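Local coordinates for uncharacterized protein (Leptospirillum rubarum, PDB 3OMD) that is of unknown function but belongs to the DUF5069 family and folds as a single, all-helical chain, at residues Arg14-Arg19 / Leu136-Glu141. Numbering follows the deposited sequence.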
ATOM      1  N   ARG A  14       1.828   6.121   3.500  1.00 12.53           N
ATOM      2  CA  ARG A  14       1.389   6.991   2.396  1.00 12.84           C
ATOM      3  C   ARG A  14       0.222   6.412   1.603  1.00 11.84           C
ATOM      4  O   ARG A  14      -0.078   5.193   1.687  1.00 12.51           O
ATOM      5  CB  ARG A  14       2.597   7.338   1.494  1.00 13.41           C
ATOM      6  CG  ARG A  14       3.487   8.410   2.204  1.00 13.64           C
ATOM      7  CD  ARG A  14       4.812   8.655   1.502  1.00 14.36           C
ATOM      8  NE  ARG A  14       5.639   7.455   1.530  1.00 14.10           N
ATOM      9  CZ  ARG A  14       6.780   7.345   0.845  1.00 14.32           C
ATOM     10  NH1 ARG A  14       7.198   8.348   0.080  1.00 15.00           N
ATOM     11  NH2 ARG A  14       7.474   6.222   0.897  1.00 14.20           N
ATOM     12  N   SER A  15      -0.424   7.302   0.842  1.00 11.92           N
ATOM     13  CA  SER A  15      -1.629   6.930   0.122  1.00 12.42           C
ATOM     14  C   SER A  15      -1.395   5.783  -0.847  1.00 12.58           C
ATOM     15  O   SER A  15      -0.375   5.746  -1.545  1.00 12.74           O
ATOM     16  CB  SER A  15      -2.130   8.139  -0.675  1.00 13.64           C
ATOM     17  OG  SER A  15      -3.246   7.750  -1.476  1.00 13.71           O
ATOM     18  N   PRO A  16      -2.378   4.884  -0.978  1.00 12.18           N
ATOM     19  CA  PRO A  16      -2.342   3.845  -2.032  1.00 11.99           C
ATOM     20  C   PRO A  16      -2.040   4.431  -3.409  1.00 11.74           C
ATOM     21  O   PRO A  16      -1.438   3.744  -4.236  1.00 12.34           O
ATOM     22  CB  PRO A  16      -3.793   3.307  -2.025  1.00 12.28           C
ATOM     23  CG  PRO A  16      -4.173   3.386  -0.545  1.00 12.87           C
ATOM     24  CD  PRO A  16      -3.579   4.764  -0.116  1.00 13.68           C
ATOM     25  N   VAL A  17      -2.508   5.648  -3.695  1.00 11.29           N
ATOM     26  CA  VAL A  17      -2.413   6.195  -5.056  1.00 13.22           C
ATOM     27  C   VAL A  17      -1.392   7.355  -5.170  1.00 13.71           C
ATOM     28  O   VAL A  17      -1.377   8.068  -6.178  1.00 15.11           O
ATOM     29  CB  VAL A  17      -3.809   6.571  -5.613  1.00 13.01           C
ATOM     30  CG1 VAL A  17      -4.706   5.284  -5.688  1.00 14.63           C
ATOM     31  CG2 VAL A  17      -4.437   7.731  -4.835  1.00 15.85           C
ATOM     32  N   ASP A  18      -0.525   7.478  -4.154  1.00 13.13           N
ATOM     33  CA  ASP A  18       0.618   8.407  -4.189  1.00 13.71           C
ATOM     34  C   ASP A  18       1.733   7.606  -4.899  1.00 13.04           C
ATOM     35  O   ASP A  18       2.440   6.803  -4.274  1.00 13.44           O
ATOM     36  CB  ASP A  18       0.999   8.780  -2.759  1.00 14.81           C
ATOM     37  CG  ASP A  18       2.158   9.778  -2.696  1.00 15.09           C
ATOM     38  OD1 ASP A  18       2.725  10.147  -3.763  1.00 15.74           O
ATOM     39  OD2 ASP A  18       2.486  10.149  -1.557  1.00 17.67           O
ATOM     40  N   ARG A  19       1.872   7.818  -6.217  1.00 12.70           N
ATOM     41  CA  ARG A  19       2.648   6.860  -7.038  1.00 12.52           C
ATOM     42  C   ARG A  19       4.162   7.099  -6.975  1.00 12.91           C
ATOM     43  O   ARG A  19       4.633   8.242  -6.773  1.00 14.09           O
ATOM     44  CB  ARG A  19       2.176   6.909  -8.490  1.00 12.49           C
ATOM     45  CG  ARG A  19       0.720   6.437  -8.642  1.00 13.12           C
ATOM     46  CD  ARG A  19       0.233   6.565 -10.090  1.00 15.12           C
ATOM     47  NE  ARG A  19      -1.119   6.011 -10.207  1.00 17.20           N
ATOM     48  CZ  ARG A  19      -1.841   6.107 -11.311  1.00 20.23           C
ATOM     49  NH1 ARG A  19      -1.347   6.737 -12.389  1.00 24.65           N
ATOM     50  NH2 ARG A  19      -3.051   5.562 -11.366  1.00 22.35           N
ATOM     51  N   LEU A 136     -11.389   4.113   0.515  1.00 14.53           N
ATOM     52  CA  LEU A 136     -11.739   4.024   1.936  1.00 14.62           C
ATOM     53  C   LEU A 136     -10.487   4.247   2.819  1.00 14.66           C
ATOM     54  O   LEU A 136     -10.552   4.930   3.846  1.00 14.79           O
ATOM     55  CB  LEU A 136     -12.408   2.672   2.241  1.00 14.78           C
ATOM     56  CG  LEU A 136     -12.959   2.555   3.667  1.00 15.21           C
ATOM     57  CD1 LEU A 136     -14.062   3.600   3.887  1.00 19.66           C
ATOM     58  CD2 LEU A 136     -13.514   1.129   3.849  1.00 18.19           C
ATOM     59  N   LEU A 137      -9.352   3.655   2.423  1.00 13.40           N
ATOM     60  CA  LEU A 137      -8.106   3.881   3.168  1.00 13.37           C
ATOM     61  C   LEU A 137      -7.761   5.376   3.211  1.00 14.26           C
ATOM     62  O   LEU A 137      -7.371   5.882   4.268  1.00 15.06           O
ATOM     63  CB  LEU A 137      -6.961   3.090   2.536  1.00 12.63           C
ATOM     64  CG  LEU A 137      -7.021   1.573   2.759  1.00 12.85           C
ATOM     65  CD1 LEU A 137      -5.994   0.873   1.888  1.00 14.98           C
ATOM     66  CD2 LEU A 137      -6.757   1.240   4.226  1.00 15.77           C
ATOM     67  N   ASP A 138      -7.827   6.077   2.074  1.00 13.87           N
ATOM     68  CA  ASP A 138      -7.526   7.517   2.097  1.00 14.84           C
ATOM     69  C   ASP A 138      -8.500   8.255   3.005  1.00 15.75           C
ATOM     70  O   ASP A 138      -8.114   9.224   3.668  1.00 16.14           O
ATOM     71  CB  ASP A 138      -7.579   8.110   0.684  1.00 16.22           C
ATOM     72  CG  ASP A 138      -6.270   8.017  -0.050  1.00 18.10           C
ATOM     73  OD1 ASP A 138      -5.221   7.743   0.567  1.00 17.10           O
ATOM     74  OD2 ASP A 138      -6.319   8.265  -1.269  1.00 20.52           O
ATOM     75  N   LEU A 139      -9.774   7.842   2.999  1.00 15.08           N
ATOM     76  CA  LEU A 139     -10.767   8.516   3.853  1.00 16.55           C
ATOM     77  C   LEU A 139     -10.388   8.330   5.321  1.00 16.44           C
ATOM     78  O   LEU A 139     -10.388   9.323   6.090  1.00 18.49           O
ATOM     79  CB  LEU A 139     -12.164   7.928   3.574  1.00 16.83           C
ATOM     80  CG  LEU A 139     -13.311   8.465   4.431  1.00 18.19           C
ATOM     81  CD1 LEU A 139     -13.584   9.885   3.999  1.00 22.04           C
ATOM     82  CD2 LEU A 139     -14.554   7.591   4.220  1.00 21.56           C
ATOM     83  N   GLU A 140     -10.067   7.087   5.710  1.00 16.49           N
ATOM     84  CA  GLU A 140      -9.722   6.810   7.110  1.00 17.65           C
ATOM     85  C   GLU A 140      -8.447   7.573   7.504  1.00 17.69           C
ATOM     86  O   GLU A 140      -8.282   7.971   8.685  1.00 19.69           O
ATOM     87  CB  GLU A 140      -9.560   5.308   7.355  1.00 18.47           C
ATOM     88  CG  GLU A 140      -9.137   4.984   8.805  1.00 22.80           C
ATOM     89  CD  GLU A 140      -9.744   3.709   9.439  1.00 26.44           C
ATOM     90  OE1 GLU A 140     -10.585   3.012   8.829  1.00 26.39           O
ATOM     91  OE2 GLU A 140      -9.371   3.418  10.615  1.00 31.51           O
ATOM     92  N   GLU A 141      -7.542   7.757   6.531  1.00 16.36           N
ATOM     93  CA  GLU A 141      -6.249   8.390   6.794  1.00 16.17           C
ATOM     94  C   GLU A 141      -6.291   9.908   6.511  1.00 18.37           C
ATOM     95  O   GLU A 141      -5.267  10.579   6.332  1.00 19.21           O
ATOM     96  CB  GLU A 141      -5.154   7.695   5.990  1.00 15.46           C
ATOM     97  CG  GLU A 141      -4.924   6.268   6.550  1.00 14.03           C
ATOM     98  CD  GLU A 141      -3.965   5.438   5.786  1.00 14.76           C
ATOM     99  OE1 GLU A 141      -3.530   5.804   4.660  1.00 14.48           O
ATOM    100  OE2 GLU A 141      -3.686   4.337   6.315  1.00 15.60           O
TER
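Ser-15 meets Asp-138 where an ST turn and a type I beta turn, both starting at Ser-15 in the loop before helix 26-38, face the last turn of helix 133-140. The polar part centres on one hydroxyl. Ser-15 OG donates to Asp-138 OD1 at 2.8 Å, and the carboxylate oxygen receives it on its syn lone pair. A chi1 of 175° sets OG anti to the backbone N and beside the carbonyl carbon, on the side of the chain that continues to Val-17, whose backbone N-H it accepts at 3.1 Å from N to OG with an N-H...O angle of 161°. Asp-138 OD1 also forms a salt bridge with Arg-143, so the buried carboxylate has a positive partner just beyond the helix. An alanine in place of Asp-138 would probably leave the Ser-15 hydroxyl without its acceptor and Arg-143 without one of its carboxylates, with Glu-141 still to pair with. The apolar part is small: the Pro-16 ring meets the Leu-137 side chain obliquely, Pro-16 CG lying 3.9 Å from Leu-137 CD1, while Arg-28 of helix 26-38 touches both residues. Where the two parts join, Pro-16 CD sits 3.5 Å from Asp-138 OD1, and Val-17 CG2 comes to 4.1 Å from Asp-138 OD2.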